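Local coordinates for protein toluene, o-xylene monooxygenase oxygenase subunit (Pseudomonas stutzeri, PDB 2INC) that probably serves as a non-catalytic, ferritin-like helical subunit of an oxygenase complex that hydroxylates toluene, o-xylene and related aromatic compounds, at residues N80-G85 and A254-R259; E87-G92 and A247-R252. All coordinates share one frame; numbering follows the deposited sequence.

Interaction 1: N80-G85 and A254-R259; sequences NLLQDG and AERHRR
L82 and Q83 of helix 76-99 meet R256 of helix 241-268 where two long helices of the ferritin-like bundle stand well apart, the nearest CA atoms (L82 and R256) being 11.9 Å from each other. R256 bridges the gap: its CG lies anti to the backbone N (chi1 -170°), and a bend at chi3 turns the guanidinium to face helix 76-99. L82 CD1 rests over one face of that group, 3.6 Å from R256 NH2. Q83 comes in obliquely, its amide plane 78° from the guanidinium, with Q83 NE2 3.5 Å from R256 NH1. These two donors are not bonded to each other; both bond to D253 OD1, and R256 NH1 also forms a salt bridge with D154. Only 105 Å² is buried between the segments of this antiparallel helix pair, and a water helps to join them. It donates to Q83 OE1 (2.8 Å) and accepts from R256 NH2 (3.2 Å), lying in the guanidinium plane at its edge. A leucine in place of R256 would probably leave D253 and D154 without this positive partner and the water without its donor.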
loop_
_atom_site.group_PDB
_atom_site.type_symbol
_atom_site.label_atom_id
_atom_site.label_comp_id
_atom_site.label_asym_id
_atom_site.label_seq_id
_atom_site.Cartn_x
_atom_site.Cartn_y
_atom_site.Cartn_z
ATOM N N ASN B 80 14.238 5.027 -1.793
ATOM C CA ASN B 80 13.683 4.234 -2.902
ATOM C C ASN B 80 12.606 5.017 -3.677
ATOM O O ASN B 80 12.515 4.910 -4.922
ATOM C CB ASN B 80 13.125 2.914 -2.446
ATOM C CG ASN B 80 14.190 1.907 -2.039
ATOM O OD1 ASN B 80 14.028 1.238 -1.029
ATOM N ND2 ASN B 80 15.242 1.764 -2.823
ATOM N N LEU B 81 11.808 5.843 -2.994
ATOM C CA LEU B 81 10.870 6.694 -3.719
ATOM C C LEU B 81 11.598 7.634 -4.689
ATOM O O LEU B 81 11.212 7.772 -5.854
ATOM C CB LEU B 81 10.016 7.546 -2.776
ATOM C CG LEU B 81 8.823 6.841 -2.150
ATOM C CD1 LEU B 81 8.237 7.760 -1.057
ATOM C CD2 LEU B 81 7.767 6.549 -3.232
ATOM N N LEU B 82 12.653 8.266 -4.205
ATOM C CA LEU B 82 13.384 9.269 -4.970
ATOM C C LEU B 82 14.027 8.582 -6.148
ATOM O O LEU B 82 13.918 9.031 -7.302
ATOM C CB LEU B 82 14.475 9.872 -4.080
ATOM C CG LEU B 82 15.225 11.173 -4.437
ATOM C CD1 LEU B 82 16.653 11.070 -3.974
ATOM C CD2 LEU B 82 15.187 11.613 -5.824
ATOM N N GLN B 83 14.714 7.485 -5.862
ATOM C CA GLN B 83 15.488 6.826 -6.915
ATOM C C GLN B 83 14.682 5.996 -7.904
ATOM O O GLN B 83 15.097 5.822 -9.050
ATOM C CB GLN B 83 16.626 6.010 -6.331
ATOM C CG GLN B 83 17.658 6.840 -5.612
ATOM C CD GLN B 83 18.400 7.812 -6.506
ATOM O OE1 GLN B 83 17.846 8.814 -6.940
ATOM N NE2 GLN B 83 19.687 7.565 -6.722
ATOM N N ASP B 84 13.527 5.488 -7.488
ATOM C CA ASP B 84 12.619 4.931 -8.469
ATOM C C ASP B 84 12.135 6.026 -9.439
ATOM O O ASP B 84 12.003 5.767 -10.617
ATOM C CB ASP B 84 11.448 4.236 -7.782
ATOM C CG ASP B 84 10.586 3.497 -8.735
ATOM O OD1 ASP B 84 11.075 2.535 -9.409
ATOM O OD2 ASP B 84 9.402 3.849 -8.777
ATOM N N GLY B 85 11.882 7.258 -8.974
ATOM C CA GLY B 85 11.546 8.335 -9.960
ATOM C C GLY B 85 12.694 8.610 -10.933
ATOM O O GLY B 85 12.523 8.604 -12.156
ATOM N N ALA B 254 25.686 12.841 -7.122
ATOM C CA ALA B 254 26.956 13.385 -6.638
ATOM C C ALA B 254 26.726 14.662 -5.809
ATOM O O ALA B 254 27.379 14.866 -4.796
ATOM C CB ALA B 254 27.882 13.669 -7.806
ATOM N N GLU B 255 25.827 15.520 -6.274
ATOM C CA GLU B 255 25.486 16.728 -5.510
ATOM C C GLU B 255 24.939 16.383 -4.125
ATOM O O GLU B 255 25.285 17.039 -3.170
ATOM C CB GLU B 255 24.488 17.576 -6.295
ATOM C CG GLU B 255 25.122 18.343 -7.475
ATOM C CD GLU B 255 24.093 18.579 -8.648
ATOM O OE1 GLU B 255 22.844 18.632 -8.414
ATOM O OE2 GLU B 255 24.537 18.717 -9.812
ATOM N N ARG B 256 24.112 15.348 -4.028
ATOM C CA ARG B 256 23.643 14.848 -2.723
ATOM C C ARG B 256 24.775 14.401 -1.773
ATOM O O ARG B 256 24.794 14.749 -0.587
ATOM C CB ARG B 256 22.642 13.708 -2.911
ATOM C CG ARG B 256 21.952 13.316 -1.622
ATOM C CD ARG B 256 20.715 12.458 -1.853
ATOM N NE ARG B 256 21.000 11.260 -2.679
ATOM C CZ ARG B 256 20.630 11.178 -3.945
ATOM N NH1 ARG B 256 20.888 10.109 -4.694
ATOM N NH2 ARG B 256 20.000 12.198 -4.482
ATOM N N HIS B 257 25.710 13.596 -2.295
ATOM C CA HIS B 257 26.851 13.186 -1.521
ATOM C C HIS B 257 27.647 14.395 -1.018
ATOM O O HIS B 257 28.111 14.392 0.113
ATOM C CB HIS B 257 27.763 12.288 -2.346
ATOM C CG HIS B 257 27.038 11.139 -2.988
ATOM N ND1 HIS B 257 27.520 10.485 -4.109
ATOM C CD2 HIS B 257 25.832 10.577 -2.714
ATOM C CE1 HIS B 257 26.670 9.528 -4.459
ATOM N NE2 HIS B 257 25.628 9.571 -3.638
ATOM N N ARG B 258 27.810 15.407 -1.866
ATOM C CA ARG B 258 28.546 16.606 -1.430
ATOM C C ARG B 258 27.776 17.336 -0.326
ATOM O O ARG B 258 28.380 17.926 0.575
ATOM C CB ARG B 258 28.822 17.545 -2.617
ATOM C CG ARG B 258 29.948 17.102 -3.540
ATOM C CD ARG B 258 29.925 17.923 -4.826
ATOM N NE ARG B 258 30.627 17.210 -5.901
ATOM C CZ ARG B 258 30.877 17.756 -7.078
ATOM N NH1 ARG B 258 30.485 19.005 -7.302
ATOM N NH2 ARG B 258 31.500 17.051 -8.028
ATOM N N ARG B 259 26.460 17.336 -0.412
ATOM C CA ARG B 259 25.648 17.992 0.628
ATOM C C ARG B 259 25.853 17.389 2.029
ATOM O O ARG B 259 26.033 18.118 3.002
ATOM C CB ARG B 259 24.176 17.977 0.272
ATOM C CG ARG B 259 23.799 18.986 -0.855
ATOM C CD ARG B 259 22.309 19.252 -0.864
ATOM N NE ARG B 259 21.510 18.074 -1.220
ATOM C CZ ARG B 259 21.241 17.697 -2.469
ATOM N NH1 ARG B 259 21.758 18.359 -3.486
ATOM N NH2 ARG B 259 20.483 16.635 -2.711
HETATM O O HOH W 1 19.099 11.320 -7.376
#

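Interaction 2: E87-G92 and A247-R252; sequences ESYVQG and AQAQKR
The methyl of A249 meets two side chains of helix 76-99. V90 CG2 lies 3.9 Å from A249 CB, and Y89 CE2 lies 4.2 Å from the same A249 CB. The tyrosine offers its ring edge, with the methyl near the ring plane, so this is an edge contact with no stacking over the face. V90 places CG1 anti to the backbone N (chi1 170°), which leaves CG2 beside that N as the branch that reaches the alanine. All the contacts across the two segments are apolar, and all three residues are buried. The footprint is small, 76 Å², yet the backbones come close: V90 CA and A249 CA are 7.5 Å apart, a spacing consistent with the short alanine side chain at this position.

Just before A247, on the same helix, L245 touches Y89 and L246 touches V90, extending the apolar strip. On the side of helix 142-172, V90 packs on R157 and H161, while E87 OE1 forms a salt bridge with R157; Q250 reaches H161 too and also touches L228 of helix 208-237. Toward the second subunit, another copy of this protein, Y89 packs on Q96 of that copy, Q248 NE2 bonds to the backbone O of the same Q96, and S88 meets its own counterpart. Close antiparallel packing of long helices, backed by further helices of the chain, is typical of the ferritin-like helical bundle of this hydroxylase family.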
loop_
_atom_site.group_PDB
_atom_site.type_symbol
_atom_site.label_atom_id
_atom_site.label_comp_id
_atom_site.label_asym_id
_atom_site.label_seq_id
_atom_site.Cartn_x
_atom_site.Cartn_y
_atom_site.Cartn_z
ATOM N N GLU B 87 15.194 6.624 -11.714
ATOM C CA GLU B 87 15.399 5.482 -12.626
ATOM C C GLU B 87 14.317 5.372 -13.675
ATOM O O GLU B 87 14.590 4.822 -14.728
ATOM C CB GLU B 87 15.506 4.130 -11.915
ATOM C CG GLU B 87 16.833 3.896 -11.226
ATOM C CD GLU B 87 18.070 3.942 -12.182
ATOM O OE1 GLU B 87 18.594 5.052 -12.434
ATOM O OE2 GLU B 87 18.524 2.850 -12.644
ATOM N N SER B 88 13.085 5.846 -13.385
ATOM C CA SER B 88 12.038 5.872 -14.434
ATOM C C SER B 88 12.517 6.825 -15.507
ATOM O O SER B 88 12.276 6.613 -16.676
ATOM C CB SER B 88 10.717 6.390 -13.874
ATOM O OG SER B 88 10.167 5.441 -12.971
ATOM N N TYR B 89 13.166 7.912 -15.095
ATOM C CA TYR B 89 13.715 8.842 -16.056
ATOM C C TYR B 89 14.870 8.246 -16.893
ATOM O O TYR B 89 14.839 8.266 -18.127
ATOM C CB TYR B 89 14.126 10.127 -15.348
ATOM C CG TYR B 89 14.951 11.066 -16.186
ATOM C CD1 TYR B 89 14.415 11.683 -17.333
ATOM C CD2 TYR B 89 16.246 11.368 -15.838
ATOM C CE1 TYR B 89 15.186 12.529 -18.114
ATOM C CE2 TYR B 89 17.027 12.196 -16.624
ATOM C CZ TYR B 89 16.472 12.786 -17.759
ATOM O OH TYR B 89 17.202 13.658 -18.523
ATOM N N VAL B 90 15.888 7.730 -16.243
ATOM C CA VAL B 90 17.017 7.157 -16.972
ATOM C C VAL B 90 16.602 5.982 -17.817
ATOM O O VAL B 90 17.009 5.878 -18.979
ATOM C CB VAL B 90 18.173 6.772 -15.993
ATOM C CG1 VAL B 90 19.237 5.958 -16.727
ATOM C CG2 VAL B 90 18.743 8.021 -15.425
ATOM N N GLN B 91 15.764 5.111 -17.286
ATOM C CA GLN B 91 15.379 3.945 -18.059
ATOM C C GLN B 91 14.477 4.367 -19.236
ATOM O O GLN B 91 14.578 3.791 -20.308
ATOM C CB GLN B 91 14.823 2.785 -17.192
ATOM C CG GLN B 91 15.713 2.471 -15.901
ATOM C CD GLN B 91 17.108 1.769 -16.145
ATOM O OE1 GLN B 91 17.211 0.783 -16.884
ATOM N NE2 GLN B 91 18.169 2.285 -15.501
ATOM N N GLY B 92 13.694 5.435 -19.072
ATOM C CA GLY B 92 12.988 5.965 -20.194
ATOM C C GLY B 92 13.929 6.453 -21.276
ATOM O O GLY B 92 13.693 6.169 -22.452
ATOM N N ALA B 247 24.977 11.576 -17.614
ATOM C CA ALA B 247 25.971 12.116 -16.718
ATOM C C ALA B 247 25.355 13.206 -15.845
ATOM O O ALA B 247 25.642 13.340 -14.640
ATOM C CB ALA B 247 27.201 12.653 -17.550
ATOM N N GLN B 248 24.483 14.009 -16.438
ATOM C CA GLN B 248 23.794 15.042 -15.632
ATOM C C GLN B 248 22.876 14.378 -14.574
ATOM O O GLN B 248 22.773 14.881 -13.447
ATOM C CB GLN B 248 22.987 15.947 -16.564
ATOM C CG GLN B 248 22.229 17.060 -15.848
ATOM C CD GLN B 248 21.497 17.937 -16.841
ATOM O OE1 GLN B 248 21.682 17.777 -18.046
ATOM N NE2 GLN B 248 20.668 18.865 -16.348
ATOM N N ALA B 249 22.210 13.254 -14.953
ATOM C CA ALA B 249 21.340 12.503 -14.033
ATOM C C ALA B 249 22.166 11.972 -12.856
ATOM O O ALA B 249 21.746 12.013 -11.717
ATOM C CB ALA B 249 20.693 11.369 -14.738
ATOM N N GLN B 250 23.342 11.464 -13.146
ATOM C CA GLN B 250 24.235 10.916 -12.112
ATOM C C GLN B 250 24.788 12.013 -11.230
ATOM O O GLN B 250 24.962 11.831 -10.026
ATOM C CB GLN B 250 25.356 10.099 -12.767
ATOM C CG GLN B 250 24.839 8.890 -13.503
ATOM C CD GLN B 250 25.905 8.174 -14.367
ATOM O OE1 GLN B 250 26.865 8.790 -14.800
ATOM N NE2 GLN B 250 25.693 6.892 -14.657
ATOM N N LYS B 251 25.063 13.164 -11.805
ATOM C CA LYS B 251 25.560 14.287 -11.038
ATOM C C LYS B 251 24.584 14.708 -9.929
ATOM O O LYS B 251 24.997 15.297 -8.953
ATOM C CB LYS B 251 25.852 15.469 -11.973
ATOM C CG LYS B 251 26.711 16.547 -11.339
ATOM C CD LYS B 251 28.155 16.418 -11.773
ATOM C CE LYS B 251 29.074 17.260 -10.890
ATOM N NZ LYS B 251 29.382 18.599 -11.483
ATOM N N ARG B 252 23.287 14.460 -10.102
ATOM C CA ARG B 252 22.305 14.770 -9.062
ATOM C C ARG B 252 22.621 13.949 -7.791
ATOM O O ARG B 252 22.481 14.450 -6.670
ATOM C CB ARG B 252 20.906 14.419 -9.534
ATOM C CG ARG B 252 20.375 15.347 -10.670
ATOM C CD ARG B 252 18.979 14.888 -11.200
ATOM N NE ARG B 252 17.887 15.111 -10.243
ATOM C CZ ARG B 252 17.150 16.231 -10.186
ATOM N NH1 ARG B 252 17.380 17.264 -10.994
ATOM N NH2 ARG B 252 16.175 16.324 -9.305
#

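Overall arrangement
Interactions 1 and 2 lie on the same pair of antiparallel helices, 76-99 and 241-268, with centres about 10 Å apart. The helices diverge from one to the other: V90 CA and A249 CA are 7.5 Å apart at interaction 2, where apolar groups meet directly. L82 CA and R256 CA are 11.9 Å apart at interaction 1, where R256, met by L82 and Q83 and joined to Q83 through a water, spans the gap. The two touch where R258 NH2 packs 3.8 Å from K251 CE; both residues form salt bridges with E225. R157 is another shared neighbour, touched by Q83 and V90 and paired with E87. Neither contact includes a metal, and the diiron centre, as in related hydroxylases, probably belongs to a different subunit.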